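Alpha/beta hydrolase (Paenibacillus sp. VTT E-133280, PDB 6TJ2) probably hydrolyses methyl salicylate to salicylic acid, as an extracellular esterase akin to tobacco salicylic acid binding protein 2. Local coordinates at residues L181-F186 with A190-A195; Y242-T247 with G262-T267; G52-A57 with N173-P178; D153-P156 with S162-Q165; F139-A144 with T232-I237. All blocks are in the same frame, centred on the assembly; numbering follows the deposited sequence.

Contacts 2 and 5 lie with centres about 3 Å apart and hold two members of a probable Ser-His-Asp triad: His264 ND1 sits 2.7 Å from Asp234 OD2, a probable hydrogen bond. Contact 4 meets contact 5 from one side, Phe155 CZ lying 3.5 Å from Phe143 CZ. Contact 3 reaches contact 4 where Trp54 CH2 approaches Phe163 CE1 at 4.1 Å, and contact 1 where Leu177 CD1 approaches Phe186 CE1 at 3.7 Å. Contact 1 returns to the probable active site through Thr185 O, 2.9 Å from Thr235 OG1 of contact 5, and Phe186 O, 3.0 Å from Met265 N of contact 2.

Contact 1 (L181-F186 with A190-A195); sequences LFRDTF and ASLAQA
A capping box formed by Ser191 and Gln194 opens helix 192-200, and Arg183 of helix 179-185 grips the backbone just before it. Both terminal nitrogens of Arg183 converge on one oxygen: NH2 donates to Ala190 O at 2.8 Å, and NH1 donates to the same Ala190 O at 3.0 Å. The oxygen lies nearly in the guanidinium plane, whereas both nitrogens reach it from the same face of its carbonyl plane, NH1 the further out. The N-H directions are bent, 138° at NH1 and 150° at NH2. A bend at chi2 (-88°) directs the Arg183 chain toward Ala190, and its CG rests 3.7 Å from Ala195 CB. The two helices, joined by a short loop, lie in the stretch between strands 134-139 and 226-231, the usual place of the cap in this superfamily. Beside the arginine, the edge of the Phe182 ring brings CE2 to 3.7 Å from Ala195 O. In the capping box, Ser191 N donates to Gln194 OE1 at 3.0 Å, and Gln194 N donates back to Ser191 OG at 3.2 Å. Arg183 NH2 has a further partner, Asp285 O of the second subunit, and Asp184 next to it makes salt bridges with Arg256 and Arg136 of that same subunit.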
# COMPACT_ATOMS: atom_id res chain seq x y z
N LEU A 181 -15.68 1.38 17.73
CA LEU A 181 -15.54 1.59 16.28
C LEU A 181 -14.68 2.81 16.05
O LEU A 181 -13.70 2.75 15.25
CB LEU A 181 -16.91 1.77 15.61
CG LEU A 181 -16.85 2.00 14.11
CD1 LEU A 181 -16.35 0.79 13.34
CD2 LEU A 181 -18.19 2.48 13.58
N PHE A 182 -14.95 3.92 16.67
CA PHE A 182 -14.16 5.12 16.52
C PHE A 182 -12.71 4.88 16.90
O PHE A 182 -11.77 5.24 16.12
CB PHE A 182 -14.79 6.24 17.35
CG PHE A 182 -14.05 7.55 17.29
CD1 PHE A 182 -14.28 8.46 16.28
CD2 PHE A 182 -13.12 7.89 18.26
CE1 PHE A 182 -13.63 9.69 16.25
CE2 PHE A 182 -12.46 9.11 18.21
CZ PHE A 182 -12.70 9.99 17.19
N ARG A 183 -12.50 4.28 18.07
CA ARG A 183 -11.14 4.11 18.62
C ARG A 183 -10.31 3.28 17.66
O ARG A 183 -9.11 3.56 17.48
CB ARG A 183 -11.25 3.53 20.03
CG ARG A 183 -9.91 3.59 20.80
CD ARG A 183 -9.07 2.36 20.54
NE ARG A 183 -7.76 2.49 21.16
CZ ARG A 183 -6.72 3.13 20.65
NH1 ARG A 183 -6.78 3.77 19.50
NH2 ARG A 183 -5.59 3.19 21.31
N ASP A 184 -10.88 2.20 17.18
CA ASP A 184 -10.13 1.21 16.39
C ASP A 184 -10.12 1.50 14.89
O ASP A 184 -9.26 0.92 14.23
CB ASP A 184 -10.52 -0.23 16.74
CG ASP A 184 -9.87 -0.73 18.03
OD1 ASP A 184 -8.92 -0.15 18.50
OD2 ASP A 184 -10.32 -1.82 18.44
N THR A 185 -10.99 2.35 14.35
CA THR A 185 -11.02 2.57 12.89
C THR A 185 -10.94 4.01 12.48
O THR A 185 -10.65 4.23 11.29
CB THR A 185 -12.21 1.90 12.21
OG1 THR A 185 -13.41 2.60 12.48
CG2 THR A 185 -12.33 0.45 12.61
N PHE A 186 -11.14 5.00 13.36
CA PHE A 186 -10.97 6.42 13.03
C PHE A 186 -9.67 6.97 13.59
O PHE A 186 -9.05 7.87 13.01
CB PHE A 186 -12.17 7.24 13.53
CG PHE A 186 -13.40 7.13 12.67
CD1 PHE A 186 -13.94 8.29 12.14
CD2 PHE A 186 -14.05 5.95 12.42
CE1 PHE A 186 -15.08 8.25 11.33
CE2 PHE A 186 -15.21 5.91 11.65
CZ PHE A 186 -15.69 7.08 11.09
N ALA A 190 -3.83 6.41 17.48
CA ALA A 190 -3.81 7.19 18.73
C ALA A 190 -3.67 6.28 19.95
O ALA A 190 -4.09 5.12 19.93
CB ALA A 190 -5.10 7.98 18.88
N SER A 191 -3.13 6.87 21.04
CA SER A 191 -3.23 6.24 22.37
C SER A 191 -4.69 6.26 22.82
O SER A 191 -5.50 7.01 22.25
CB SER A 191 -2.35 6.98 23.35
OG SER A 191 -2.90 8.25 23.65
N LEU A 192 -5.03 5.51 23.83
CA LEU A 192 -6.41 5.53 24.37
C LEU A 192 -6.75 6.93 24.90
O LEU A 192 -7.84 7.43 24.62
CB LEU A 192 -6.56 4.53 25.49
CG LEU A 192 -7.96 4.54 26.09
CD1 LEU A 192 -9.00 4.17 25.06
CD2 LEU A 192 -8.02 3.60 27.30
N ALA A 193 -5.84 7.61 25.58
CA ALA A 193 -6.16 8.94 26.14
C ALA A 193 -6.41 9.91 25.01
O ALA A 193 -7.32 10.75 25.07
CB ALA A 193 -5.07 9.48 27.01
N GLN A 194 -5.64 9.84 23.94
CA GLN A 194 -5.84 10.69 22.75
C GLN A 194 -7.20 10.35 22.11
O GLN A 194 -7.97 11.24 21.77
CB GLN A 194 -4.70 10.51 21.73
CG GLN A 194 -3.38 11.11 22.17
CD GLN A 194 -2.25 10.76 21.25
OE1 GLN A 194 -2.24 9.67 20.64
NE2 GLN A 194 -1.32 11.70 21.11
N ALA A 195 -7.46 9.09 21.95
CA ALA A 195 -8.71 8.62 21.35
C ALA A 195 -9.93 9.17 22.11
O ALA A 195 -10.91 9.62 21.52
CB ALA A 195 -8.74 7.11 21.27

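Contact 2 (Y242-T247 with G262-T267); sequences YGFHPT and GDHMTT
The rings of Phe244 and His264 lie almost parallel, planes at 11°, but are displaced, and they meet at their margins rather than stacking. Their centroids are 5.6 Å from each other, and the touching atoms sit obliquely to both rings: Phe244 CZ is 3.7 Å from His264 CE1, and Phe244 CE2 is 3.9 Å from His264 ND1. Around this pair the ring of Phe186 meets His264 roughly perpendicularly, His116 also meets it, and Phe143 meets Phe244. With CG anti to the backbone N (chi1 -157°), the imidazole extends out of its loop to the phenyl ring. Asp263, just before the histidine, braces the loop. Its OD1 accepts from Thr266 N at 2.8 Å on the syn side, an Asx motif, while its OD2 accepts from Thr266 OG1 at 2.8 Å through the syn lone pair. Asp263 N in turn donates to Thr267 OG1 at 3.0 Å. The polar partner of His264 ND1 is Asp234 OD2, a hydrogen bond that probably helps set the rotation of the imidazole. A histidine on the loop after the last strand, paired with an acid and close to Ser117, is typical of the alpha/beta-hydrolase catalytic triad, probably the role here.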
# COMPACT_ATOMS: atom_id res chain seq x y z
N TYR A 242 -13.45 -1.17 -1.19
CA TYR A 242 -14.22 0.05 -0.94
C TYR A 242 -13.35 1.16 -0.37
O TYR A 242 -13.89 2.21 -0.07
CB TYR A 242 -15.38 -0.24 0.02
CG TYR A 242 -16.35 -1.30 -0.47
CD1 TYR A 242 -17.47 -0.97 -1.22
CD2 TYR A 242 -16.10 -2.64 -0.26
CE1 TYR A 242 -18.30 -1.96 -1.73
CE2 TYR A 242 -16.93 -3.64 -0.75
CZ TYR A 242 -18.05 -3.27 -1.47
OH TYR A 242 -18.88 -4.28 -1.88
N GLY A 243 -12.06 0.97 -0.21
CA GLY A 243 -11.21 1.91 0.54
C GLY A 243 -11.02 3.26 -0.12
O GLY A 243 -11.31 3.51 -1.28
N PHE A 244 -10.49 4.24 0.62
CA PHE A 244 -10.16 5.58 0.10
C PHE A 244 -9.21 5.51 -1.06
O PHE A 244 -9.43 6.25 -2.02
CB PHE A 244 -9.54 6.47 1.19
CG PHE A 244 -10.54 6.98 2.22
CD1 PHE A 244 -11.66 7.64 1.81
CD2 PHE A 244 -10.32 6.80 3.58
CE1 PHE A 244 -12.58 8.12 2.72
CE2 PHE A 244 -11.25 7.30 4.49
CZ PHE A 244 -12.36 7.95 4.06
N HIS A 245 -8.21 4.66 -1.03
CA HIS A 245 -7.22 4.61 -2.14
C HIS A 245 -6.82 3.17 -2.35
O HIS A 245 -6.40 2.52 -1.37
CB HIS A 245 -6.00 5.49 -1.85
CG HIS A 245 -4.98 5.42 -2.95
ND1 HIS A 245 -5.17 6.04 -4.16
CD2 HIS A 245 -3.84 4.70 -3.01
CE1 HIS A 245 -4.12 5.71 -4.92
NE2 HIS A 245 -3.33 4.93 -4.26
N PRO A 246 -6.88 2.61 -3.57
CA PRO A 246 -7.18 3.32 -4.81
C PRO A 246 -8.65 3.47 -5.18
O PRO A 246 -8.95 4.10 -6.20
CB PRO A 246 -6.51 2.45 -5.89
CG PRO A 246 -6.51 1.07 -5.28
CD PRO A 246 -6.33 1.26 -3.81
N THR A 247 -9.60 2.96 -4.42
CA THR A 247 -11.00 2.98 -4.87
C THR A 247 -11.59 4.38 -4.95
O THR A 247 -11.97 4.83 -6.07
CB THR A 247 -11.90 2.03 -4.10
OG1 THR A 247 -11.42 0.70 -4.33
CG2 THR A 247 -13.35 2.14 -4.54
N GLY A 262 -0.44 8.09 8.49
CA GLY A 262 -1.42 8.49 9.48
C GLY A 262 -2.76 7.82 9.30
O GLY A 262 -2.90 6.89 8.54
N ASP A 263 -3.73 8.34 10.04
CA ASP A 263 -5.09 7.75 10.07
C ASP A 263 -6.14 8.84 9.91
O ASP A 263 -5.81 9.96 9.53
CB ASP A 263 -5.25 6.93 11.36
CG ASP A 263 -5.28 7.80 12.59
OD1 ASP A 263 -5.44 9.05 12.45
OD2 ASP A 263 -5.19 7.19 13.71
N HIS A 264 -7.40 8.50 10.10
CA HIS A 264 -8.46 9.44 9.74
C HIS A 264 -8.48 10.69 10.61
O HIS A 264 -8.64 11.79 10.06
CB HIS A 264 -9.82 8.72 9.82
CG HIS A 264 -10.88 9.35 8.99
ND1 HIS A 264 -10.73 9.52 7.65
CD2 HIS A 264 -12.14 9.79 9.29
CE1 HIS A 264 -11.85 9.98 7.14
NE2 HIS A 264 -12.74 10.19 8.10
N MET A 265 -8.39 10.55 11.91
CA MET A 265 -8.63 11.74 12.80
C MET A 265 -7.53 11.98 13.83
O MET A 265 -7.61 13.02 14.49
CB MET A 265 -9.98 11.64 13.48
CG MET A 265 -11.08 11.62 12.49
SD MET A 265 -12.65 11.95 13.32
CE MET A 265 -13.68 12.42 11.94
N THR A 266 -6.48 11.17 13.93
CA THR A 266 -5.39 11.46 14.90
C THR A 266 -4.41 12.48 14.31
O THR A 266 -4.00 13.45 14.96
CB THR A 266 -4.62 10.18 15.22
OG1 THR A 266 -5.53 9.17 15.66
CG2 THR A 266 -3.52 10.38 16.22
N THR A 267 -3.97 12.22 13.08
CA THR A 267 -2.71 12.80 12.57
C THR A 267 -2.82 14.28 12.38
O THR A 267 -1.82 15.00 12.59
CB THR A 267 -2.31 12.05 11.31
OG1 THR A 267 -2.55 10.65 11.48
CG2 THR A 267 -0.85 12.26 10.92

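Contact 3 (G52-A57 with N173-P178); sequences GSWATA and NTITLP
Ile175, at the end of the short strand 174-175, meets Trp54 with both backbone and side chain. Its carbonyl O accepts from Trp54 NE1 at 2.9 Å with an N-H...O angle of 150°. The oxygen lies in the indole plane, yet the nitrogen stands well above the carbonyl plane, 48° out of it. The branch methyl Ile175 CG2 rests 3.9 Å from Trp54 CZ2, on the benzene side of the same indole. Past Thr176 comes Leu177, which lies across the flat of the indole at about a right angle. Leu177 CG stands 3.6 Å from the centroid of the five-membered ring, almost straight above it, a CH-pi contact. Its two methyls lie over the same face, Leu177 CD1 at 3.6 Å from Trp54 CD2 and Leu177 CD2 at 3.7 Å from Trp54 CE2. On the opposite face Ser53 CB lies 3.5 Å above the indole plane, near the rim. The backbone N of Trp54 is bonded to Glu205 OE1. The contact thus ties the loop after strand 46-50, which in alpha/beta-hydrolases commonly helps form the oxyanion hole, to the cap region. One in-plane bond and packing on both faces leave the buried indole little freedom to rotate, and its N-H is satisfied by the Ile175 carbonyl.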
# COMPACT_ATOMS: atom_id res chain seq x y z
N GLY A 52 -15.22 16.98 7.54
CA GLY A 52 -16.20 15.94 7.26
C GLY A 52 -17.13 15.70 8.43
O GLY A 52 -17.37 16.60 9.26
N SER A 53 -17.73 14.53 8.45
CA SER A 53 -18.76 14.18 9.45
C SER A 53 -18.13 13.93 10.82
O SER A 53 -16.90 13.62 10.95
CB SER A 53 -19.56 13.00 9.00
OG SER A 53 -20.24 13.25 7.80
N TRP A 54 -18.92 14.06 11.87
CA TRP A 54 -18.47 13.80 13.25
C TRP A 54 -17.29 14.77 13.54
O TRP A 54 -16.33 14.35 14.18
CB TRP A 54 -18.11 12.35 13.48
CG TRP A 54 -19.20 11.41 13.12
CD1 TRP A 54 -20.40 11.27 13.76
CD2 TRP A 54 -19.31 10.60 11.95
NE1 TRP A 54 -21.20 10.38 13.10
CE2 TRP A 54 -20.55 9.95 11.97
CE3 TRP A 54 -18.39 10.33 10.91
CZ2 TRP A 54 -20.95 9.10 10.93
CZ3 TRP A 54 -18.79 9.47 9.92
CH2 TRP A 54 -20.03 8.88 9.93
N ALA A 55 -17.37 15.98 13.07
CA ALA A 55 -16.27 16.95 13.18
C ALA A 55 -16.87 18.34 13.05
O ALA A 55 -17.97 18.54 12.55
CB ALA A 55 -15.23 16.71 12.14
N THR A 56 -16.12 19.32 13.48
CA THR A 56 -16.41 20.75 13.31
C THR A 56 -15.22 21.41 12.63
O THR A 56 -14.18 20.77 12.34
CB THR A 56 -16.66 21.42 14.67
OG1 THR A 56 -15.45 21.47 15.42
CG2 THR A 56 -17.71 20.71 15.49
N ALA A 57 -15.32 22.71 12.39
CA ALA A 57 -14.18 23.48 11.82
C ALA A 57 -12.94 23.35 12.72
O ALA A 57 -11.81 23.50 12.21
CB ALA A 57 -14.61 24.93 11.70
N ASN A 173 -32.67 11.39 13.74
CA ASN A 173 -31.98 11.59 12.45
C ASN A 173 -30.51 11.92 12.66
O ASN A 173 -29.98 12.62 11.80
CB ASN A 173 -32.66 12.63 11.57
CG ASN A 173 -32.26 12.55 10.12
OD1 ASN A 173 -31.99 13.59 9.47
ND2 ASN A 173 -32.27 11.35 9.57
N THR A 174 -29.86 11.33 13.65
CA THR A 174 -28.42 11.53 13.85
C THR A 174 -27.72 10.18 13.95
O THR A 174 -28.34 9.14 14.26
CB THR A 174 -28.07 12.41 15.04
OG1 THR A 174 -28.45 11.80 16.28
CG2 THR A 174 -28.71 13.79 14.94
N ILE A 175 -26.43 10.20 13.65
CA ILE A 175 -25.58 9.01 13.84
C ILE A 175 -24.49 9.37 14.81
O ILE A 175 -23.70 10.30 14.57
CB ILE A 175 -24.96 8.57 12.51
CG1 ILE A 175 -26.06 8.11 11.54
CG2 ILE A 175 -23.94 7.48 12.75
CD1 ILE A 175 -25.58 7.94 10.09
N THR A 176 -24.45 8.63 15.91
CA THR A 176 -23.36 8.72 16.90
C THR A 176 -22.45 7.52 16.69
O THR A 176 -22.95 6.38 16.82
CB THR A 176 -23.88 8.80 18.33
OG1 THR A 176 -24.74 9.94 18.45
CG2 THR A 176 -22.76 8.88 19.34
N LEU A 177 -21.20 7.73 16.39
CA LEU A 177 -20.27 6.62 16.24
C LEU A 177 -20.06 5.96 17.59
O LEU A 177 -19.74 6.66 18.53
CB LEU A 177 -18.90 7.09 15.74
CG LEU A 177 -18.88 7.73 14.37
CD1 LEU A 177 -17.48 8.31 14.09
CD2 LEU A 177 -19.31 6.70 13.35
N PRO A 178 -20.17 4.64 17.75
CA PRO A 178 -19.80 3.98 19.00
C PRO A 178 -18.31 4.19 19.24
O PRO A 178 -17.51 4.13 18.27
CB PRO A 178 -20.15 2.51 18.83
CG PRO A 178 -21.13 2.52 17.69
CD PRO A 178 -20.79 3.71 16.82

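Contact 4 (D153-P156 with S162-Q165); sequences DQFP and SFEQ
Beside Gln154, whose NE2 donates to both Ser150 O and Gln149 OE1 and so probably steadies the chain, the ring of Phe155 receives the edge of Phe163. The two phenyl rings make a T-shaped, edge-to-face pair: their planes stand at 89° and their centroids are 4.9 Å apart. Phe163 is the stem of the T. Its CE2 comes down over the centre of the Phe155 face, 3.5 Å above the plane, and lies 3.6 Å from Phe155 CZ; the next atom of the edge, Phe163 CZ, is 4.0 Å from Phe155 CE1. Both rings leave their backbones with CG beside the backbone N (chi1 -79° in Phe155, -73° in Phe163), which lets them meet across the first turns of helix 157-170. Pro156 is the N-cap of that helix, a member of the cap region, and Phe163 stands on it about two turns further along. The pair packs the loop entering the helix against that helix. Beyond the T, Phe155 meets the ring of Phe143 and touches Ile237, near the probable catalytic residues, while Phe163 packs on Phe211 of helix 208-211.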
# COMPACT_ATOMS: atom_id res chain seq x y z
N ASP A 153 -23.42 5.25 0.07
CA ASP A 153 -23.30 4.25 -1.03
C ASP A 153 -21.85 3.77 -1.15
O ASP A 153 -21.61 2.73 -1.79
CB ASP A 153 -23.78 4.79 -2.37
CG ASP A 153 -25.30 4.89 -2.57
OD1 ASP A 153 -26.03 4.19 -1.82
OD2 ASP A 153 -25.68 5.65 -3.47
N GLN A 154 -20.85 4.53 -0.72
CA GLN A 154 -19.44 4.15 -0.93
C GLN A 154 -19.02 3.06 0.02
O GLN A 154 -17.98 2.44 -0.23
CB GLN A 154 -18.54 5.37 -0.67
CG GLN A 154 -18.86 6.61 -1.50
CD GLN A 154 -19.16 6.33 -2.94
OE1 GLN A 154 -18.33 5.68 -3.63
NE2 GLN A 154 -20.32 6.74 -3.41
N PHE A 155 -19.78 2.80 1.07
CA PHE A 155 -19.32 1.86 2.12
C PHE A 155 -19.61 0.40 1.74
O PHE A 155 -20.55 0.10 1.02
CB PHE A 155 -19.98 2.17 3.46
CG PHE A 155 -19.33 3.35 4.15
CD1 PHE A 155 -18.40 3.15 5.15
CD2 PHE A 155 -19.65 4.63 3.74
CE1 PHE A 155 -17.77 4.24 5.74
CE2 PHE A 155 -19.06 5.71 4.38
CZ PHE A 155 -18.14 5.51 5.40
N PRO A 156 -18.86 -0.54 2.35
CA PRO A 156 -19.26 -1.96 2.28
C PRO A 156 -20.69 -2.11 2.81
O PRO A 156 -21.11 -1.33 3.68
CB PRO A 156 -18.24 -2.66 3.16
CG PRO A 156 -17.06 -1.72 3.25
CD PRO A 156 -17.64 -0.32 3.15
N SER A 162 -25.07 -0.78 9.23
CA SER A 162 -24.71 -0.32 10.59
C SER A 162 -25.06 1.18 10.71
O SER A 162 -25.71 1.59 11.70
CB SER A 162 -23.29 -0.60 10.89
OG SER A 162 -22.79 0.19 11.96
N PHE A 163 -24.72 2.00 9.72
CA PHE A 163 -25.05 3.45 9.75
C PHE A 163 -26.57 3.64 9.69
O PHE A 163 -27.08 4.48 10.40
CB PHE A 163 -24.42 4.22 8.59
CG PHE A 163 -22.93 4.44 8.70
CD1 PHE A 163 -22.32 4.73 9.91
CD2 PHE A 163 -22.16 4.41 7.54
CE1 PHE A 163 -20.94 4.94 9.97
CE2 PHE A 163 -20.79 4.65 7.61
CZ PHE A 163 -20.18 4.87 8.83
N GLU A 164 -27.29 2.86 8.88
CA GLU A 164 -28.76 2.95 8.79
C GLU A 164 -29.34 2.61 10.17
O GLU A 164 -30.24 3.33 10.65
CB GLU A 164 -29.28 2.00 7.72
CG GLU A 164 -28.89 2.34 6.30
CD GLU A 164 -29.25 1.24 5.29
OE1 GLU A 164 -29.57 0.11 5.70
OE2 GLU A 164 -29.21 1.51 4.10
N GLN A 165 -28.80 1.60 10.82
CA GLN A 165 -29.29 1.15 12.15
C GLN A 165 -29.02 2.24 13.19
O GLN A 165 -29.90 2.51 14.02
CB GLN A 165 -28.64 -0.15 12.54
CG GLN A 165 -29.25 -1.31 11.78
CD GLN A 165 -28.48 -2.60 11.96
OE1 GLN A 165 -27.34 -2.62 12.43
NE2 GLN A 165 -29.11 -3.69 11.55

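Contact 5 (F139-A144 with T232-I237); sequences FFDAFA and TEDTAI
At Phe140 and Asp141 the chain turns a corner, Asp141 taking a left-handed backbone conformation, and its CA lies 7.3 Å from that of Asp234. The two carboxylates approach from opposite directions with their planes 80° apart. Asp141 OD2 is 2.6 Å from Asp234 OD2, a very short separation, and Asp141 CB lies 3.1 Å from Asp234 OD2. Each acid has further partners. Asp141 OD1 is hydrogen-bonded to Leu231 N, at the end of the neighbouring strand, and Asp234 OD2 to His264 ND1. Asp234 OD1 takes part in an Asx turn, accepting from Ala236 N at 3.0 Å with an almost straight N-H...O angle of 175°. With one oxygen held by its own loop and the other by the histidine, the Asp234 carboxylate is fixed in rotation; its CG lies anti to the backbone N (chi1 -170°), which carries it across to Asp141. Further along, the interface becomes apolar. Ile237 CD1, at the end of an extended branch, reaches the edge of the Phe143 ring, in its plane, 3.8 Å from CE1. The loops follow the adjacent parallel strands 134-139 and 226-231 and come together at the C-terminal ends of these strands, the position where alpha/beta-hydrolases commonly carry the acid of the triad, consistent with Asp234 serving as that acid.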
# COMPACT_ATOMS: atom_id res chain seq x y z
N PHE A 139 -8.72 16.21 -2.44
CA PHE A 139 -9.45 15.22 -1.64
C PHE A 139 -8.49 14.60 -0.65
O PHE A 139 -7.54 13.93 -1.07
CB PHE A 139 -10.04 14.14 -2.54
CG PHE A 139 -11.14 14.64 -3.43
CD1 PHE A 139 -12.47 14.35 -3.12
CD2 PHE A 139 -10.90 15.38 -4.55
CE1 PHE A 139 -13.49 14.84 -3.92
CE2 PHE A 139 -11.91 15.87 -5.35
CZ PHE A 139 -13.22 15.63 -5.00
N PHE A 140 -8.65 14.80 0.62
CA PHE A 140 -7.80 14.32 1.72
C PHE A 140 -8.53 13.22 2.47
O PHE A 140 -9.45 13.54 3.22
CB PHE A 140 -7.32 15.47 2.59
CG PHE A 140 -6.73 15.09 3.92
CD1 PHE A 140 -6.86 15.92 5.03
CD2 PHE A 140 -6.01 13.91 4.07
CE1 PHE A 140 -6.37 15.51 6.26
CE2 PHE A 140 -5.55 13.51 5.30
CZ PHE A 140 -5.73 14.32 6.41
N ASP A 141 -8.25 11.95 2.16
CA ASP A 141 -8.93 10.82 2.83
C ASP A 141 -10.43 11.13 2.78
O ASP A 141 -11.13 11.09 3.81
CB ASP A 141 -8.41 10.57 4.24
CG ASP A 141 -7.01 10.02 4.25
OD1 ASP A 141 -6.49 9.72 3.22
OD2 ASP A 141 -6.48 9.79 5.36
N ALA A 142 -10.88 11.41 1.57
CA ALA A 142 -12.22 11.93 1.31
C ALA A 142 -12.98 11.04 0.34
O ALA A 142 -12.41 10.33 -0.51
CB ALA A 142 -12.18 13.36 0.81
N PHE A 143 -14.28 11.09 0.47
CA PHE A 143 -15.18 10.41 -0.48
C PHE A 143 -15.29 11.24 -1.74
O PHE A 143 -15.28 12.49 -1.71
CB PHE A 143 -16.56 10.22 0.17
CG PHE A 143 -16.49 9.39 1.41
CD1 PHE A 143 -16.26 8.03 1.30
CD2 PHE A 143 -16.56 9.96 2.68
CE1 PHE A 143 -16.12 7.25 2.46
CE2 PHE A 143 -16.38 9.18 3.81
CZ PHE A 143 -16.22 7.84 3.70
N ALA A 144 -15.43 10.56 -2.87
CA ALA A 144 -15.69 11.20 -4.17
C ALA A 144 -16.79 10.41 -4.85
O ALA A 144 -16.50 9.66 -5.79
CB ALA A 144 -14.39 11.24 -4.95
N THR A 232 -1.86 6.19 4.88
CA THR A 232 -1.97 4.74 4.58
C THR A 232 -2.56 3.91 5.73
O THR A 232 -2.88 2.75 5.46
CB THR A 232 -0.62 4.15 4.20
OG1 THR A 232 0.27 4.18 5.31
CG2 THR A 232 0.01 4.86 3.01
N GLU A 233 -2.78 4.47 6.92
CA GLU A 233 -3.45 3.74 8.00
C GLU A 233 -4.88 4.29 8.15
O GLU A 233 -5.53 3.97 9.16
CB GLU A 233 -2.66 3.81 9.30
CG GLU A 233 -1.45 2.86 9.31
CD GLU A 233 -0.46 3.23 10.37
OE1 GLU A 233 0.13 4.33 10.29
OE2 GLU A 233 -0.24 2.43 11.30
N ASP A 234 -5.41 5.00 7.16
CA ASP A 234 -6.81 5.51 7.29
C ASP A 234 -7.78 4.39 6.93
O ASP A 234 -7.84 3.92 5.75
CB ASP A 234 -7.01 6.73 6.41
CG ASP A 234 -8.35 7.38 6.73
OD1 ASP A 234 -9.28 6.67 7.14
OD2 ASP A 234 -8.39 8.64 6.65
N THR A 235 -8.53 3.95 7.92
CA THR A 235 -9.47 2.83 7.84
C THR A 235 -10.90 3.31 8.16
O THR A 235 -11.74 2.48 8.49
CB THR A 235 -9.06 1.74 8.80
OG1 THR A 235 -8.91 2.26 10.12
CG2 THR A 235 -7.76 1.11 8.40
N ALA A 236 -11.21 4.58 8.06
CA ALA A 236 -12.55 5.04 8.42
C ALA A 236 -13.54 4.38 7.49
O ALA A 236 -14.64 4.03 7.92
CB ALA A 236 -12.63 6.54 8.46
N ILE A 237 -13.20 4.19 6.23
CA ILE A 237 -13.85 3.16 5.38
C ILE A 237 -12.83 2.03 5.31
O ILE A 237 -11.63 2.29 5.16
CB ILE A 237 -14.28 3.76 4.03
CG1 ILE A 237 -15.12 2.76 3.24
CG2 ILE A 237 -13.08 4.29 3.23
CD1 ILE A 237 -15.89 3.44 2.14